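Local coordinates for ribosome biogenesis GTPase A (Thermotoga maritima, PDB 3CNL), which binds GTP as a circularly permuted GTPase and is probably required for a late step of 50S ribosomal subunit assembly, at residues A[51-56]-A[76-81]. Numbering follows the deposited sequence.
Sequences ILLNKV and KRVITT. With GNP (phosphoaminophosphonic acid-guanylate ester), chain B.
Leu-52 carries CG anti to its backbone N (chi1 -174°), and Thr-81 holds CG2 between its own N and carbonyl carbon; Leu-52 CD2 presses on Thr-81 CG2 at a tight 3.4 Å. Leu-52 lies on strand 48-54 and Thr-81 just follows strand 78-80, its parallel neighbour in a beta-alpha-beta unit of the G domain, joined through helix 61-73. Four backbone hydrogen bonds zip the strands together, from Ile-51 N to Arg-77 O (2.8 Å) through to Thr-81 N to Leu-53 O. On the face of Leu-52, Ile-79 CD1 lies 3.9 Å from Leu-52 CG; Leu-90 of helix 87-94 touches both Ile-79 and Thr-81. On the other face, Val-78 CG2 meets Ile-51 CG2 and Leu-53 CG.

At the strand end, Asn-54 and Lys-55 form part of the GTP site, where Asn-54 ND2 bonds to Thr-110 O. The extended Lys-55 chain lies over the guanine face, CG 3.4 Å from GNP C6, and NZ bonds to GNP O4' (3.2 Å) and Asn-109 O. An alanine here would probably uncover the base face beyond CB and leave O4' and Asn-109 O without this ammonium donor. Val-56 N bonds weakly to Thr-81 O (3.3 Å), and Val-56 CG1 packs against Thr-80 CB at 3.7 Å.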
loop_
_atom_site.group_PDB
_atom_site.type_symbol
_atom_site.label_atom_id
_atom_site.label_comp_id
_atom_site.label_asym_id
_atom_site.label_seq_id
_atom_site.Cartn_x
_atom_site.Cartn_y
_atom_site.Cartn_z
ATOM N N ILE A 51 5.287 -8.022 8.874
ATOM C CA ILE A 51 4.962 -7.524 7.525
ATOM C C ILE A 51 3.549 -7.972 7.187
ATOM O O ILE A 51 3.272 -9.166 7.145
ATOM C CB ILE A 51 5.953 -8.027 6.462
ATOM C CG1 ILE A 51 7.348 -7.473 6.749
ATOM C CG2 ILE A 51 5.449 -7.666 5.013
ATOM C CD1 ILE A 51 8.490 -8.162 5.995
ATOM N N LEU A 52 2.654 -7.010 7.001
ATOM C CA LEU A 52 1.285 -7.304 6.676
ATOM C C LEU A 52 1.055 -6.977 5.198
ATOM O O LEU A 52 1.257 -5.840 4.762
ATOM C CB LEU A 52 0.366 -6.493 7.597
ATOM C CG LEU A 52 -1.150 -6.669 7.603
ATOM C CD1 LEU A 52 -1.725 -6.028 8.860
ATOM C CD2 LEU A 52 -1.781 -6.017 6.411
ATOM N N LEU A 53 0.667 -7.988 4.421
ATOM C CA LEU A 53 0.424 -7.783 2.995
ATOM C C LEU A 53 -1.052 -7.539 2.825
ATOM O O LEU A 53 -1.838 -8.483 2.820
ATOM C CB LEU A 53 0.886 -8.990 2.176
ATOM C CG LEU A 53 2.379 -9.291 2.274
ATOM C CD1 LEU A 53 2.730 -10.449 1.354
ATOM C CD2 LEU A 53 3.280 -8.041 1.988
ATOM N N ASN A 54 -1.437 -6.265 2.718
ATOM C CA ASN A 54 -2.843 -5.900 2.769
ATOM C C ASN A 54 -3.501 -5.915 1.374
ATOM O O ASN A 54 -2.799 -5.986 0.374
ATOM C CB ASN A 54 -2.964 -4.513 3.401
ATOM C CG ASN A 54 -4.314 -4.253 3.958
ATOM O OD1 ASN A 54 -5.011 -5.174 4.322
ATOM N ND2 ASN A 54 -4.700 -2.986 4.043
ATOM N N LYS A 55 -4.830 -5.820 1.335
ATOM C CA LYS A 55 -5.620 -5.714 0.088
ATOM C C LYS A 55 -5.486 -6.952 -0.825
ATOM O O LYS A 55 -5.547 -6.821 -2.061
ATOM C CB LYS A 55 -5.290 -4.422 -0.704
ATOM C CG LYS A 55 -5.429 -3.093 0.086
ATOM C CD LYS A 55 -5.280 -1.856 -0.793
ATOM C CE LYS A 55 -5.328 -0.590 0.069
ATOM N NZ LYS A 55 -5.278 0.645 -0.767
ATOM N N VAL A 56 -5.335 -8.149 -0.235
ATOM C CA VAL A 56 -5.178 -9.390 -1.042
ATOM C C VAL A 56 -6.397 -9.655 -1.939
ATOM O O VAL A 56 -6.331 -10.395 -2.961
ATOM C CB VAL A 56 -4.813 -10.654 -0.183
ATOM C CG1 VAL A 56 -3.444 -10.487 0.489
ATOM C CG2 VAL A 56 -5.922 -11.004 0.825
ATOM N N LYS A 76 11.213 -13.891 7.715
ATOM C CA LYS A 76 10.421 -12.740 8.135
ATOM C C LYS A 76 9.035 -13.103 8.627
ATOM O O LYS A 76 8.450 -14.085 8.183
ATOM C CB LYS A 76 10.433 -11.642 7.070
ATOM C CG LYS A 76 11.724 -10.862 7.195
ATOM C CD LYS A 76 12.044 -9.945 6.051
ATOM C CE LYS A 76 13.312 -9.186 6.401
ATOM N NZ LYS A 76 13.555 -8.106 5.421
ATOM N N ARG A 77 8.544 -12.343 9.602
ATOM C CA ARG A 77 7.187 -12.531 10.096
ATOM C C ARG A 77 6.237 -11.812 9.122
ATOM O O ARG A 77 6.291 -10.593 8.972
ATOM C CB ARG A 77 7.073 -11.999 11.525
ATOM C CG ARG A 77 5.718 -12.189 12.193
ATOM C CD ARG A 77 5.836 -12.091 13.718
ATOM N NE ARG A 77 4.525 -12.037 14.389
ATOM C CZ ARG A 77 4.364 -11.741 15.677
ATOM N NH1 ARG A 77 5.422 -11.466 16.430
ATOM N NH2 ARG A 77 3.147 -11.701 16.217
ATOM N N VAL A 78 5.398 -12.586 8.441
ATOM C CA VAL A 78 4.556 -12.066 7.375
ATOM C C VAL A 78 3.174 -12.676 7.446
ATOM O O VAL A 78 3.033 -13.892 7.626
ATOM C CB VAL A 78 5.190 -12.298 5.961
ATOM C CG1 VAL A 78 5.433 -13.794 5.650
ATOM C CG2 VAL A 78 4.360 -11.644 4.848
ATOM N N ILE A 79 2.163 -11.817 7.319
ATOM C CA ILE A 79 0.777 -12.242 7.220
ATOM C C ILE A 79 0.138 -11.566 6.018
ATOM O O ILE A 79 0.696 -10.619 5.477
ATOM C CB ILE A 79 -0.032 -11.897 8.489
ATOM C CG1 ILE A 79 -0.191 -10.380 8.649
ATOM C CG2 ILE A 79 0.611 -12.571 9.732
ATOM C CD1 ILE A 79 -1.240 -9.963 9.653
ATOM N N THR A 80 -1.028 -12.050 5.598
ATOM C CA THR A 80 -1.763 -11.396 4.520
ATOM C C THR A 80 -3.164 -11.165 5.043
ATOM O O THR A 80 -3.638 -11.937 5.868
ATOM C CB THR A 80 -1.864 -12.297 3.283
ATOM O OG1 THR A 80 -2.497 -13.516 3.669
ATOM C CG2 THR A 80 -0.464 -12.609 2.704
ATOM N N THR A 81 -3.817 -10.096 4.590
ATOM C CA THR A 81 -5.171 -9.806 5.032
ATOM C C THR A 81 -5.847 -8.868 4.059
ATOM O O THR A 81 -5.262 -8.496 3.050
ATOM C CB THR A 81 -5.202 -9.197 6.454
ATOM O OG1 THR A 81 -6.553 -9.207 6.944
ATOM C CG2 THR A 81 -4.672 -7.760 6.450
HETATM P PG GNP B . -3.244 7.216 4.464
HETATM O O1G GNP B . -2.088 6.989 5.412
HETATM O O2G GNP B . -2.781 7.647 3.085
HETATM O O3G GNP B . -4.231 8.167 5.131
HETATM N N3B GNP B . -4.203 5.991 4.161
HETATM P PB GNP B . -4.348 4.636 4.954
HETATM O O1B GNP B . -3.069 3.867 4.894
HETATM O O2B GNP B . -4.861 4.949 6.322
HETATM O O3A GNP B . -5.422 3.846 4.181
HETATM P PA GNP B . -6.969 3.792 4.375
HETATM O O1A GNP B . -7.330 2.811 5.411
HETATM O O2A GNP B . -7.568 5.131 4.498
HETATM O "O5'" GNP B . -7.454 3.157 3.038
HETATM C "C5'" GNP B . -7.150 3.727 1.757
HETATM C "C4'" GNP B . -8.149 3.175 0.745
HETATM O "O4'" GNP B . -7.988 1.737 0.570
HETATM C "C3'" GNP B . -9.618 3.349 1.087
HETATM O "O3'" GNP B . -10.329 3.581 -0.120
HETATM C "C2'" GNP B . -9.988 1.991 1.663
HETATM O "O2'" GNP B . -11.370 1.756 1.530
HETATM C "C1'" GNP B . -9.197 1.042 0.769
HETATM N N9 GNP B . -8.817 -0.222 1.395
HETATM C C8 GNP B . -8.244 -0.377 2.641
HETATM N N7 GNP B . -7.981 -1.630 2.925
HETATM C C5 GNP B . -8.425 -2.338 1.788
HETATM C C6 GNP B . -8.410 -3.727 1.483
HETATM O O6 GNP B . -8.000 -4.668 2.187
HETATM N N1 GNP B . -8.940 -4.002 0.210
HETATM C C2 GNP B . -9.429 -3.045 -0.667
HETATM N N2 GNP B . -9.908 -3.479 -1.852
HETATM N N3 GNP B . -9.439 -1.750 -0.404
HETATM C C4 GNP B . -8.932 -1.473 0.837
#